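Local structure of Cyclo(L-tyrosyl-L-tyrosyl) synthase (2X9Q) at residues V87-S92 against M227-A232; F115-V120 against R145-K150; A123-A128 against E223-D228; R205-T210 against Y253-P258. The protein probably catalyses the ATP-independent formation of cyclo(L-tyrosyl-L-tyrosyl) from two molecules of L-tyrosyl-tRNA(Tyr), a step in the biosynthesis of mycocyclosin. All blocks are in the same frame, centred on the assembly; numbering follows the deposited sequence.

Interaction 1: residues V87-S92 against M227-A232; sequences VSPGNS and MDYICA
Ser88 and Tyr229 bring their hydroxyls near each other, with a water between them, across the probable catalytic pocket of a Rossmann-like fold, the fold that relates cyclodipeptide synthases to class I aminoacyl-tRNA synthetases. Ser88 opens the loop that follows strand 82-87 and is, by similarity, the nucleophile. Tyr229 stands on helix 220-244. It probably contributes to substrate binding and could also take part in binding the aminoacyl-tRNA.

The CA atoms of Ser88 and Tyr229 are 11.1 Å apart, and the tyrosine side chain spans most of that distance. Its CG is anti to the backbone N (chi1 -178°), which sends the ring out from the helix with the hydroxyl leading. Tyr229 OH stops 4.1 Å from Ser88 OG, too far for a direct bond. A water closes the gap. It lies 2.8 Å from Tyr229 OH, in the plane of the ring and at its edge. The same water is 3.1 Å from Ser88 OG.

Ser88 OG sits beside its own backbone N, with chi1 at -53°. There it also hydrogen-bonds to the hydroxyl of Tyr253, another probable substrate-binding residue. Two groups therefore grip the serine oxygen, the water from the Tyr229 side and the Tyr253 hydroxyl. The side chain of Glu233, one turn further along the helix, lies close to that of Tyr229, and Thr118 touches the ring as well. The direct contact between the segments is small. Beyond the two hydroxyls it is made by the proline ring, whose CD atom in Pro89 comes within 4.2 Å of Tyr229 OH.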
loop_
_atom_site.group_PDB
_atom_site.type_symbol
_atom_site.label_atom_id
_atom_site.label_comp_id
_atom_site.label_asym_id
_atom_site.label_seq_id
_atom_site.Cartn_x
_atom_site.Cartn_y
_atom_site.Cartn_z
ATOM N N VAL A 87 3.365 -1.857 4.959
ATOM C CA VAL A 87 4.208 -1.309 6.043
ATOM C C VAL A 87 5.439 -0.667 5.363
ATOM O O VAL A 87 5.970 -1.240 4.465
ATOM C CB VAL A 87 4.646 -2.430 7.067
ATOM C CG1 VAL A 87 5.454 -1.791 8.202
ATOM C CG2 VAL A 87 3.425 -3.147 7.670
ATOM N N SER A 88 5.776 0.579 5.719
ATOM C CA SER A 88 6.902 1.335 5.147
ATOM C C SER A 88 8.103 1.255 6.094
ATOM O O SER A 88 7.957 1.461 7.277
ATOM C CB SER A 88 6.560 2.821 5.084
ATOM O OG SER A 88 5.330 2.932 4.394
ATOM N N PRO A 89 9.283 1.008 5.570
ATOM C CA PRO A 89 10.478 0.875 6.423
ATOM C C PRO A 89 10.866 2.295 6.878
ATOM O O PRO A 89 10.460 3.264 6.229
ATOM C CB PRO A 89 11.488 0.240 5.447
ATOM C CG PRO A 89 11.131 0.835 4.132
ATOM C CD PRO A 89 9.587 0.778 4.140
ATOM N N GLY A 90 11.550 2.461 8.006
ATOM C CA GLY A 90 11.980 3.828 8.391
ATOM C C GLY A 90 10.866 4.775 8.865
ATOM O O GLY A 90 11.037 5.980 8.914
ATOM N N ASN A 91 9.722 4.226 9.256
ATOM C CA ASN A 91 8.536 5.035 9.565
ATOM C C ASN A 91 8.153 4.666 10.952
ATOM O O ASN A 91 7.629 3.542 11.186
ATOM C CB ASN A 91 7.411 4.688 8.582
ATOM C CG ASN A 91 6.229 5.616 8.704
ATOM O OD1 ASN A 91 5.858 6.008 9.815
ATOM N ND2 ASN A 91 5.644 6.012 7.548
ATOM N N SER A 92 8.383 5.578 11.904
ATOM C CA SER A 92 8.154 5.215 13.321
ATOM C C SER A 92 6.686 4.922 13.694
ATOM O O SER A 92 6.411 4.379 14.746
ATOM C CB SER A 92 8.658 6.294 14.255
ATOM O OG SER A 92 7.996 7.502 13.863
HETATM N N MSE A 227 7.536 8.198 -8.118
HETATM C CA MSE A 227 6.704 7.514 -9.165
HETATM C C MSE A 227 7.091 6.035 -9.260
HETATM O O MSE A 227 6.225 5.150 -9.380
HETATM C CB MSE A 227 6.840 8.219 -10.515
HETATM C CG MSE A 227 6.021 7.573 -11.719
HETATM SE SE MSE A 227 4.104 7.898 -11.384
HETATM C CE MSE A 227 4.242 9.836 -12.029
ATOM N N ASP A 228 8.393 5.725 -9.198
ATOM C CA ASP A 228 8.802 4.321 -9.294
ATOM C C ASP A 228 8.296 3.509 -8.096
ATOM O O ASP A 228 7.871 2.351 -8.248
ATOM C CB ASP A 228 10.348 4.192 -9.360
ATOM C CG ASP A 228 10.939 4.659 -10.700
ATOM O OD1 ASP A 228 10.230 4.849 -11.717
ATOM O OD2 ASP A 228 12.154 4.874 -10.708
ATOM N N TYR A 229 8.409 4.085 -6.924
ATOM C CA TYR A 229 8.059 3.473 -5.636
ATOM C C TYR A 229 6.531 3.193 -5.643
ATOM O O TYR A 229 6.105 2.084 -5.386
ATOM C CB TYR A 229 8.432 4.486 -4.536
ATOM C CG TYR A 229 8.206 4.046 -3.099
ATOM C CD1 TYR A 229 6.896 3.916 -2.568
ATOM C CD2 TYR A 229 9.333 3.799 -2.231
ATOM C CE1 TYR A 229 6.700 3.482 -1.164
ATOM C CE2 TYR A 229 9.155 3.366 -0.844
ATOM C CZ TYR A 229 7.833 3.209 -0.328
ATOM O OH TYR A 229 7.657 2.796 0.996
ATOM N N ILE A 230 5.745 4.174 -6.096
ATOM C CA ILE A 230 4.237 4.051 -6.147
ATOM C C ILE A 230 3.816 3.051 -7.227
ATOM O O ILE A 230 2.922 2.206 -7.002
ATOM C CB ILE A 230 3.663 5.433 -6.415
ATOM C CG1 ILE A 230 3.646 6.226 -5.074
ATOM C CG2 ILE A 230 2.243 5.326 -6.973
ATOM C CD1 ILE A 230 3.461 7.772 -5.370
ATOM N N CYS A 231 4.485 3.087 -8.375
ATOM C CA CYS A 231 4.246 2.074 -9.398
ATOM C C CYS A 231 4.519 0.612 -8.928
ATOM O O CYS A 231 3.743 -0.282 -9.272
ATOM C CB CYS A 231 4.992 2.384 -10.701
ATOM S SG CYS A 231 4.252 3.837 -11.531
ATOM N N ALA A 232 5.578 0.393 -8.128
ATOM C CA ALA A 232 5.852 -0.883 -7.550
ATOM C C ALA A 232 4.804 -1.410 -6.525
ATOM O O ALA A 232 4.590 -2.622 -6.459
ATOM C CB ALA A 232 7.249 -0.897 -6.894
HETATM O O HOH W 1 4.896 2.534 1.369
#

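Interaction 2: residues F115-V120 against R145-K150; sequences FVYTDV and RGVRAK
Tyr117, at the end of strand 112-117, and Arg148, on helix 133-158, bring strand and helix together with their CA atoms 7.1 Å apart. The tyrosine CG lies between its backbone N and carbonyl carbon (chi1 62°), which places the ring so that one face meets Arg148 CA and CB.

The arginine CB makes an off-centre CH-pi contact, 4.3 Å from the centroid of the Tyr117 ring. The side chain then runs past the phenol and bends at chi3. This turn sets NE beside the hydroxyl, and Arg148 NE donates a weak hydrogen bond to Tyr117 OH over 3.4 Å, with an N-H...O angle of 158°. The hydroxyl lies at the edge of the guanidinium, in its plane. That plane stands 74° from the ring, so the two groups are not stacked.

A water continues the polar side. It accepts from Arg148 NH1 at 3.2 Å and donates to Asp119 OD2 at 2.7 Å. Asp119 OD2 also bonds to the hydroxyl of Ser171. At the root of the tyrosine the contact is apolar, with Val147 CG1 4.1 Å from Tyr117 CB. The ring further touches Val167 and Pro169. Strands 112-117 and 165-169 are parallel neighbours in the sheet, and helix 133-158 lies in the connection between them. This is a beta-alpha-beta crossover, the basic unit of a Rossmann-like fold.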
loop_
_atom_site.group_PDB
_atom_site.type_symbol
_atom_site.label_atom_id
_atom_site.label_comp_id
_atom_site.label_asym_id
_atom_site.label_seq_id
_atom_site.Cartn_x
_atom_site.Cartn_y
_atom_site.Cartn_z
ATOM N N PHE A 115 0.634 -8.724 5.740
ATOM C CA PHE A 115 1.403 -7.533 5.961
ATOM C C PHE A 115 2.346 -7.582 4.773
ATOM O O PHE A 115 2.874 -8.663 4.483
ATOM C CB PHE A 115 2.317 -7.684 7.202
ATOM C CG PHE A 115 1.672 -7.411 8.486
ATOM C CD1 PHE A 115 1.373 -6.116 8.835
ATOM C CD2 PHE A 115 1.357 -8.469 9.370
ATOM C CE1 PHE A 115 0.821 -5.804 10.082
ATOM C CE2 PHE A 115 0.764 -8.181 10.611
ATOM C CZ PHE A 115 0.517 -6.848 10.970
ATOM N N VAL A 116 2.550 -6.461 4.078
ATOM C CA VAL A 116 3.512 -6.425 2.963
ATOM C C VAL A 116 4.425 -5.193 3.213
ATOM O O VAL A 116 3.962 -4.095 3.298
ATOM C CB VAL A 116 2.755 -6.277 1.614
ATOM C CG1 VAL A 116 3.741 -6.120 0.489
ATOM C CG2 VAL A 116 1.810 -7.552 1.355
ATOM N N TYR A 117 5.724 -5.405 3.399
ATOM C CA TYR A 117 6.607 -4.276 3.640
ATOM C C TYR A 117 7.350 -3.910 2.376
ATOM O O TYR A 117 7.756 -4.767 1.559
ATOM C CB TYR A 117 7.566 -4.495 4.847
ATOM C CG TYR A 117 8.502 -5.667 4.663
ATOM C CD1 TYR A 117 8.084 -6.937 5.003
ATOM C CD2 TYR A 117 9.804 -5.513 4.086
ATOM C CE1 TYR A 117 8.902 -8.037 4.838
ATOM C CE2 TYR A 117 10.654 -6.654 3.904
ATOM C CZ TYR A 117 10.210 -7.869 4.337
ATOM O OH TYR A 117 10.927 -9.034 4.115
ATOM N N THR A 118 7.505 -2.618 2.191
ATOM C CA THR A 118 8.105 -2.148 0.947
ATOM C C THR A 118 9.654 -2.300 1.041
ATOM O O THR A 118 10.245 -1.786 1.947
ATOM C CB THR A 118 7.621 -0.741 0.587
ATOM O OG1 THR A 118 6.217 -0.827 0.326
ATOM C CG2 THR A 118 8.294 -0.252 -0.790
ATOM N N ASP A 119 10.278 -3.056 0.150
ATOM C CA ASP A 119 11.731 -3.212 0.229
ATOM C C ASP A 119 12.386 -2.864 -1.129
ATOM O O ASP A 119 13.447 -3.435 -1.510
ATOM C CB ASP A 119 12.068 -4.651 0.654
ATOM C CG ASP A 119 11.638 -5.644 -0.388
ATOM O OD1 ASP A 119 10.580 -5.402 -1.069
ATOM O OD2 ASP A 119 12.314 -6.677 -0.553
ATOM N N VAL A 120 11.708 -2.046 -1.924
ATOM C CA VAL A 120 12.208 -1.717 -3.265
ATOM C C VAL A 120 12.152 -0.190 -3.374
ATOM O O VAL A 120 11.267 0.447 -2.766
ATOM C CB VAL A 120 11.311 -2.342 -4.384
ATOM C CG1 VAL A 120 11.691 -3.870 -4.568
ATOM C CG2 VAL A 120 9.796 -2.094 -4.076
ATOM N N ARG A 145 15.721 -4.475 7.319
ATOM C CA ARG A 145 15.860 -5.456 8.433
ATOM C C ARG A 145 14.970 -5.128 9.623
ATOM O O ARG A 145 14.368 -6.022 10.155
ATOM C CB ARG A 145 17.307 -5.520 8.963
ATOM C CG ARG A 145 18.333 -6.029 7.901
ATOM C CD ARG A 145 19.701 -6.480 8.703
ATOM N NE ARG A 145 20.787 -6.796 7.744
ATOM C CZ ARG A 145 20.873 -7.940 7.064
ATOM N NH1 ARG A 145 21.894 -8.116 6.259
ATOM N NH2 ARG A 145 19.934 -8.884 7.179
ATOM N N GLY A 146 14.939 -3.871 10.078
ATOM C CA GLY A 146 14.159 -3.552 11.266
ATOM C C GLY A 146 12.650 -3.841 11.020
ATOM O O GLY A 146 11.971 -4.482 11.870
ATOM N N VAL A 147 12.109 -3.362 9.875
ATOM C CA VAL A 147 10.671 -3.514 9.712
ATOM C C VAL A 147 10.352 -5.023 9.444
ATOM O O VAL A 147 9.389 -5.552 9.992
ATOM C CB VAL A 147 10.138 -2.499 8.656
ATOM C CG1 VAL A 147 10.431 -2.972 7.288
ATOM C CG2 VAL A 147 8.667 -2.265 8.846
ATOM N N ARG A 148 11.185 -5.716 8.669
ATOM C CA ARG A 148 10.969 -7.137 8.475
ATOM C C ARG A 148 10.888 -7.858 9.865
ATOM O O ARG A 148 10.036 -8.741 10.081
ATOM C CB ARG A 148 12.112 -7.766 7.588
ATOM C CG ARG A 148 12.106 -9.319 7.525
ATOM C CD ARG A 148 13.490 -9.866 7.053
ATOM N NE ARG A 148 13.883 -9.379 5.771
ATOM C CZ ARG A 148 15.092 -8.964 5.393
ATOM N NH1 ARG A 148 15.224 -8.587 4.133
ATOM N NH2 ARG A 148 16.148 -8.894 6.186
ATOM N N ALA A 149 11.869 -7.582 10.737
ATOM C CA ALA A 149 11.960 -8.256 11.989
ATOM C C ALA A 149 10.753 -7.911 12.871
ATOM O O ALA A 149 10.169 -8.795 13.459
ATOM C CB ALA A 149 13.254 -7.816 12.698
ATOM N N LYS A 150 10.382 -6.640 12.984
ATOM C CA LYS A 150 9.211 -6.268 13.817
ATOM C C LYS A 150 7.944 -6.972 13.296
ATOM O O LYS A 150 7.167 -7.501 14.095
ATOM C CB LYS A 150 8.952 -4.788 13.873
ATOM C CG LYS A 150 10.117 -4.048 14.558
ATOM C CD LYS A 150 9.875 -2.544 14.366
ATOM C CE LYS A 150 10.867 -1.738 15.171
ATOM N NZ LYS A 150 10.331 -0.301 15.318
HETATM O O HOH W 2 13.595 -7.829 1.501
#

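Interaction 3: residues A123-A128 against E223-D228; sequences AESYEA and EQVCMD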
loop_
_atom_site.group_PDB
_atom_site.type_symbol
_atom_site.label_atom_id
_atom_site.label_comp_id
_atom_site.label_asym_id
_atom_site.label_seq_id
_atom_site.Cartn_x
_atom_site.Cartn_y
_atom_site.Cartn_z
ATOM N N ALA A 123 16.533 2.562 -1.002
ATOM C CA ALA A 123 17.895 3.193 -1.150
ATOM C C ALA A 123 17.767 4.373 -2.146
ATOM O O ALA A 123 18.334 5.430 -1.961
ATOM C CB ALA A 123 18.911 2.132 -1.753
ATOM N N GLU A 124 17.074 4.159 -3.252
ATOM C CA GLU A 124 16.924 5.271 -4.244
ATOM C C GLU A 124 16.278 6.519 -3.677
ATOM O O GLU A 124 16.651 7.617 -4.071
ATOM C CB GLU A 124 16.171 4.802 -5.506
ATOM C CG GLU A 124 16.981 3.777 -6.296
ATOM C CD GLU A 124 16.907 2.238 -5.758
ATOM O OE1 GLU A 124 16.436 1.829 -4.620
ATOM O OE2 GLU A 124 17.352 1.389 -6.564
ATOM N N SER A 125 15.282 6.358 -2.801
ATOM C CA SER A 125 14.660 7.490 -2.176
ATOM C C SER A 125 15.603 8.207 -1.260
ATOM O O SER A 125 15.516 9.432 -1.128
ATOM C CB SER A 125 13.419 7.070 -1.285
ATOM O OG SER A 125 12.631 6.183 -2.065
ATOM N N TYR A 126 16.366 7.468 -0.489
ATOM C CA TYR A 126 17.364 8.121 0.419
ATOM C C TYR A 126 18.429 8.894 -0.414
ATOM O O TYR A 126 18.892 10.010 -0.043
ATOM C CB TYR A 126 18.050 7.017 1.299
ATOM C CG TYR A 126 17.118 6.314 2.198
ATOM C CD1 TYR A 126 15.843 6.870 2.521
ATOM C CD2 TYR A 126 17.455 5.088 2.758
ATOM C CE1 TYR A 126 14.905 6.160 3.385
ATOM C CE2 TYR A 126 16.609 4.424 3.617
ATOM C CZ TYR A 126 15.352 4.945 3.944
ATOM O OH TYR A 126 14.548 4.215 4.791
ATOM N N GLU A 127 18.859 8.314 -1.512
ATOM C CA GLU A 127 19.797 9.051 -2.393
ATOM C C GLU A 127 19.141 10.347 -2.897
ATOM O O GLU A 127 19.786 11.400 -2.941
ATOM C CB GLU A 127 20.058 8.236 -3.653
ATOM C CG GLU A 127 21.331 7.525 -3.630
ATOM C CD GLU A 127 21.797 7.044 -4.994
ATOM O OE1 GLU A 127 22.414 7.822 -5.795
ATOM O OE2 GLU A 127 21.632 5.847 -5.155
ATOM N N ALA A 128 17.875 10.251 -3.343
ATOM C CA ALA A 128 17.211 11.429 -3.891
ATOM C C ALA A 128 17.046 12.460 -2.775
ATOM O O ALA A 128 16.958 13.637 -3.057
ATOM C CB ALA A 128 15.831 11.048 -4.577
ATOM N N GLU A 223 10.845 13.152 -7.617
ATOM C CA GLU A 223 9.537 12.842 -8.275
ATOM C C GLU A 223 9.596 11.558 -9.019
ATOM O O GLU A 223 8.688 10.770 -8.901
ATOM C CB GLU A 223 9.112 13.952 -9.223
ATOM C CG GLU A 223 8.740 15.166 -8.460
ATOM C CD GLU A 223 8.399 16.383 -9.381
ATOM O OE1 GLU A 223 8.106 16.233 -10.599
ATOM O OE2 GLU A 223 8.368 17.481 -8.812
ATOM N N GLN A 224 10.647 11.367 -9.822
ATOM C CA GLN A 224 10.799 10.151 -10.598
ATOM C C GLN A 224 10.940 8.911 -9.659
ATOM O O GLN A 224 10.307 7.896 -9.871
ATOM C CB GLN A 224 12.038 10.226 -11.514
ATOM C CG GLN A 224 12.064 8.977 -12.429
ATOM C CD GLN A 224 10.639 8.792 -13.129
ATOM O OE1 GLN A 224 10.223 9.666 -13.919
ATOM N NE2 GLN A 224 9.894 7.709 -12.795
ATOM N N VAL A 225 11.742 9.017 -8.589
ATOM C CA VAL A 225 11.876 7.848 -7.689
ATOM C C VAL A 225 10.543 7.572 -6.970
ATOM O O VAL A 225 10.148 6.413 -6.810
ATOM C CB VAL A 225 13.066 8.061 -6.693
ATOM C CG1 VAL A 225 13.040 7.030 -5.516
ATOM C CG2 VAL A 225 14.374 8.030 -7.532
ATOM N N CYS A 226 9.846 8.624 -6.562
ATOM C CA CYS A 226 8.560 8.432 -5.897
ATOM C C CYS A 226 7.545 7.753 -6.868
ATOM O O CYS A 226 6.814 6.840 -6.476
ATOM C CB CYS A 226 7.998 9.794 -5.447
ATOM S SG CYS A 226 6.497 9.651 -4.515
HETATM N N MSE A 227 7.536 8.198 -8.118
HETATM C CA MSE A 227 6.704 7.514 -9.165
HETATM C C MSE A 227 7.091 6.035 -9.260
HETATM O O MSE A 227 6.225 5.150 -9.380
HETATM C CB MSE A 227 6.840 8.219 -10.515
HETATM C CG MSE A 227 6.021 7.573 -11.719
HETATM SE SE MSE A 227 4.104 7.898 -11.384
HETATM C CE MSE A 227 4.242 9.836 -12.029
ATOM N N ASP A 228 8.393 5.725 -9.198
ATOM C CA ASP A 228 8.802 4.321 -9.294
ATOM C C ASP A 228 8.296 3.509 -8.096
ATOM O O ASP A 228 7.871 2.351 -8.248
ATOM C CB ASP A 228 10.348 4.192 -9.360
ATOM C CG ASP A 228 10.939 4.659 -10.700
ATOM O OD1 ASP A 228 10.230 4.849 -11.717
ATOM O OD2 ASP A 228 12.154 4.874 -10.708
#
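Ser125 OG is hydrogen-bonded to the backbone O of His121, one turn back, and it lies 3.6 Å from Val225 CG1. The hydroxyl is thus satisfied by a backbone carbonyl just ahead of its own segment, and it meets the valine by van der Waals contact.

The two helical segments run nearly antiparallel, at 162°, and their axes come within 9.4 Å. Val225 is the side chain that carries the contact. A chi1 of 166° puts its CG1 opposite the backbone N, where it rests against the Glu124-Ser125 peptide, 3.6 Å from Ser125 N. The same methyl is 3.8 Å from Glu124 CB. The other methyl, CG2, lies 4.2 Å from Glu124 O and only loosely approaches Ala128 CB. Beyond its CB, the Glu124 chain bends at chi2 and carries the carboxylate away from the contact.

On the second helix, Gln224 NE2 donates to Asp228 OD1 over 3.1 Å, one turn along. The amide meets this oxygen from above the carboxylate plane, 52° out of it.

Ser125 also touches the ring of Tyr229, which probably binds substrate, so the contact probably borders the substrate pocket. On the far side of helix 122-128, Tyr126 packs on Ala136 and Lys139 of helix 133-158. On another flank of helix 220-244, Cys226 packs on Phe207 and Leu208, and Glu223 forms a salt bridge with Arg205. Helix 220-244 therefore packs against both helices 122-128 and 194-210.

Interaction 4: residues R205-T210 against Y253-P258; sequences RRFLST and YHQSLP
Phe207 lays one face of its ring against Pro258. In the phenylalanine, chi1 of 168° swings CG to the side opposite the backbone N, which directs the ring away from helix 194-210 toward the loop after strand 249-253. Pro258 CG sits 3.7 Å from Phe207 CG, offset toward the rim of the ring. It makes a CH-pi contact, 4.0 Å from the centroid of the Phe207 ring and 26° off its normal. The proline also touches the root of the side chain, with its CB 4.0 Å from Phe207 CB.

Gln255 comes to the ring from the edge. Its chain is extended beyond CG, and this brings OE1 to 4.0 Å from Phe207 CE1, near the ring plane. The amide plane is turned 51° from the ring.

Thr210 OG1 folds back and donates to Phe207 O over 2.8 Å, and Ser209 OG does the same to Arg206 O over 2.9 Å.

Tyr253, the last residue of strand 249-253, pairs through its backbone with Ala279 and Val281 of strand 276-283. Pro258 also packs on Ile230, so the loop rests both against residues 205-210 of helix 194-210 and against helix 220-244.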
loop_
_atom_site.group_PDB
_atom_site.type_symbol
_atom_site.label_atom_id
_atom_site.label_comp_id
_atom_site.label_asym_id
_atom_site.label_seq_id
_atom_site.Cartn_x
_atom_site.Cartn_y
_atom_site.Cartn_z
ATOM N N ARG A 205 3.424 14.984 -6.850
ATOM C CA ARG A 205 3.893 16.237 -6.270
ATOM C C ARG A 205 3.043 16.583 -5.064
ATOM O O ARG A 205 3.606 17.056 -4.066
ATOM C CB ARG A 205 3.888 17.401 -7.273
ATOM C CG ARG A 205 4.883 17.191 -8.405
ATOM C CD ARG A 205 4.666 18.186 -9.573
ATOM N NE ARG A 205 5.678 17.914 -10.604
ATOM C CZ ARG A 205 5.545 18.069 -11.905
ATOM N NH1 ARG A 205 4.377 18.478 -12.441
ATOM N NH2 ARG A 205 6.593 17.767 -12.699
ATOM N N ARG A 206 1.714 16.351 -5.115
ATOM C CA ARG A 206 0.891 16.629 -3.930
ATOM C C ARG A 206 1.381 15.768 -2.729
ATOM O O ARG A 206 1.576 16.268 -1.626
ATOM C CB ARG A 206 -0.592 16.328 -4.117
ATOM C CG ARG A 206 -1.435 17.374 -4.895
ATOM C CD ARG A 206 -1.104 18.847 -4.664
ATOM N NE ARG A 206 -0.756 19.405 -5.973
ATOM C CZ ARG A 206 0.447 19.880 -6.327
ATOM N NH1 ARG A 206 0.621 20.336 -7.582
ATOM N NH2 ARG A 206 1.462 19.932 -5.433
ATOM N N PHE A 207 1.589 14.473 -2.974
ATOM C CA PHE A 207 2.048 13.589 -1.934
ATOM C C PHE A 207 3.436 14.003 -1.373
ATOM O O PHE A 207 3.651 13.913 -0.160
ATOM C CB PHE A 207 2.087 12.161 -2.439
ATOM C CG PHE A 207 2.811 11.229 -1.540
ATOM C CD1 PHE A 207 2.288 10.915 -0.275
ATOM C CD2 PHE A 207 4.048 10.661 -1.939
ATOM C CE1 PHE A 207 2.981 10.059 0.605
ATOM C CE2 PHE A 207 4.763 9.780 -1.076
ATOM C CZ PHE A 207 4.209 9.471 0.209
ATOM N N LEU A 208 4.371 14.404 -2.253
ATOM C CA LEU A 208 5.693 14.801 -1.792
ATOM C C LEU A 208 5.632 16.109 -1.039
ATOM O O LEU A 208 6.402 16.290 -0.096
ATOM C CB LEU A 208 6.727 14.874 -2.914
ATOM C CG LEU A 208 7.176 13.548 -3.536
ATOM C CD1 LEU A 208 8.074 13.764 -4.707
ATOM C CD2 LEU A 208 7.863 12.694 -2.449
ATOM N N SER A 209 4.706 17.001 -1.402
ATOM C CA SER A 209 4.650 18.302 -0.758
ATOM C C SER A 209 4.199 18.202 0.733
ATOM O O SER A 209 4.333 19.185 1.484
ATOM C CB SER A 209 3.707 19.243 -1.510
ATOM O OG SER A 209 2.372 19.003 -1.048
ATOM N N THR A 210 3.641 17.042 1.111
ATOM C CA THR A 210 3.264 16.711 2.501
ATOM C C THR A 210 4.427 16.072 3.335
ATOM O O THR A 210 4.401 16.175 4.560
ATOM C CB THR A 210 1.982 15.759 2.594
ATOM O OG1 THR A 210 2.349 14.392 2.323
ATOM C CG2 THR A 210 0.795 16.222 1.662
ATOM N N TYR A 253 -4.091 1.533 4.798
ATOM C CA TYR A 253 -2.923 2.344 5.219
ATOM C C TYR A 253 -3.430 3.476 6.047
ATOM O O TYR A 253 -4.617 3.768 6.013
ATOM C CB TYR A 253 -2.153 2.873 3.962
ATOM C CG TYR A 253 -0.719 3.246 4.221
ATOM C CD1 TYR A 253 0.176 2.293 4.713
ATOM C CD2 TYR A 253 -0.257 4.576 3.991
ATOM C CE1 TYR A 253 1.517 2.637 5.000
ATOM C CE2 TYR A 253 1.088 4.925 4.272
ATOM C CZ TYR A 253 1.943 3.959 4.761
ATOM O OH TYR A 253 3.261 4.240 5.008
ATOM N N HIS A 254 -2.547 4.134 6.783
ATOM C CA HIS A 254 -2.987 5.184 7.673
ATOM C C HIS A 254 -3.062 6.543 6.973
ATOM O O HIS A 254 -3.348 7.534 7.646
ATOM C CB HIS A 254 -2.062 5.312 8.915
ATOM C CG HIS A 254 -0.600 5.510 8.590
ATOM N ND1 HIS A 254 0.173 4.533 8.031
ATOM C CD2 HIS A 254 0.240 6.566 8.816
ATOM C CE1 HIS A 254 1.403 4.981 7.832
ATOM N NE2 HIS A 254 1.469 6.223 8.286
ATOM N N GLN A 255 -2.774 6.593 5.674
ATOM C CA GLN A 255 -2.950 7.814 4.844
ATOM C C GLN A 255 -3.591 7.356 3.536
ATOM O O GLN A 255 -3.271 6.272 3.080
ATOM C CB GLN A 255 -1.581 8.388 4.425
ATOM C CG GLN A 255 -0.774 9.002 5.530
ATOM C CD GLN A 255 0.715 9.128 5.153
ATOM O OE1 GLN A 255 1.117 8.955 3.988
ATOM N NE2 GLN A 255 1.543 9.397 6.156
ATOM N N SER A 256 -4.425 8.162 2.857
ATOM C CA SER A 256 -4.948 7.640 1.560
ATOM C C SER A 256 -3.826 7.521 0.524
ATOM O O SER A 256 -2.883 8.292 0.528
ATOM C CB SER A 256 -6.190 8.374 1.004
ATOM O OG SER A 256 -5.872 9.721 0.986
ATOM N N LEU A 257 -3.869 6.445 -0.245
ATOM C CA LEU A 257 -2.955 6.238 -1.334
ATOM C C LEU A 257 -2.944 7.474 -2.275
ATOM O O LEU A 257 -4.014 7.990 -2.603
ATOM C CB LEU A 257 -3.537 5.060 -2.095
ATOM C CG LEU A 257 -2.823 4.683 -3.371
ATOM C CD1 LEU A 257 -1.500 4.002 -2.895
ATOM C CD2 LEU A 257 -3.792 3.789 -4.270
ATOM N N PRO A 258 -1.743 7.925 -2.745
ATOM C CA PRO A 258 -1.692 9.096 -3.634
ATOM C C PRO A 258 -2.477 8.909 -4.960
ATOM O O PRO A 258 -3.079 9.891 -5.440
ATOM C CB PRO A 258 -0.196 9.239 -3.976
ATOM C CG PRO A 258 0.518 8.610 -2.753
ATOM C CD PRO A 258 -0.396 7.380 -2.452
#

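Following the chain from the N terminus, interaction 1 closes a long loop from the end of strand 82-87 to helix 220-244. Interaction 2 closes a short loop within it, between strand 112-117 and helix 133-158. Interaction 3 starts inside that short loop and crosses it, ending on the same part of helix 220-244 as interaction 1. Interaction 4 opens after interaction 2 has closed and crosses both 1 and 3. Backbone bonds from Val87 to Val116 and Thr118 join interactions 1 and 2 in the sheet. The bond between Ser88 and Tyr253 joins 1 and 4, tying the sheet's loops and the helices round one pocket.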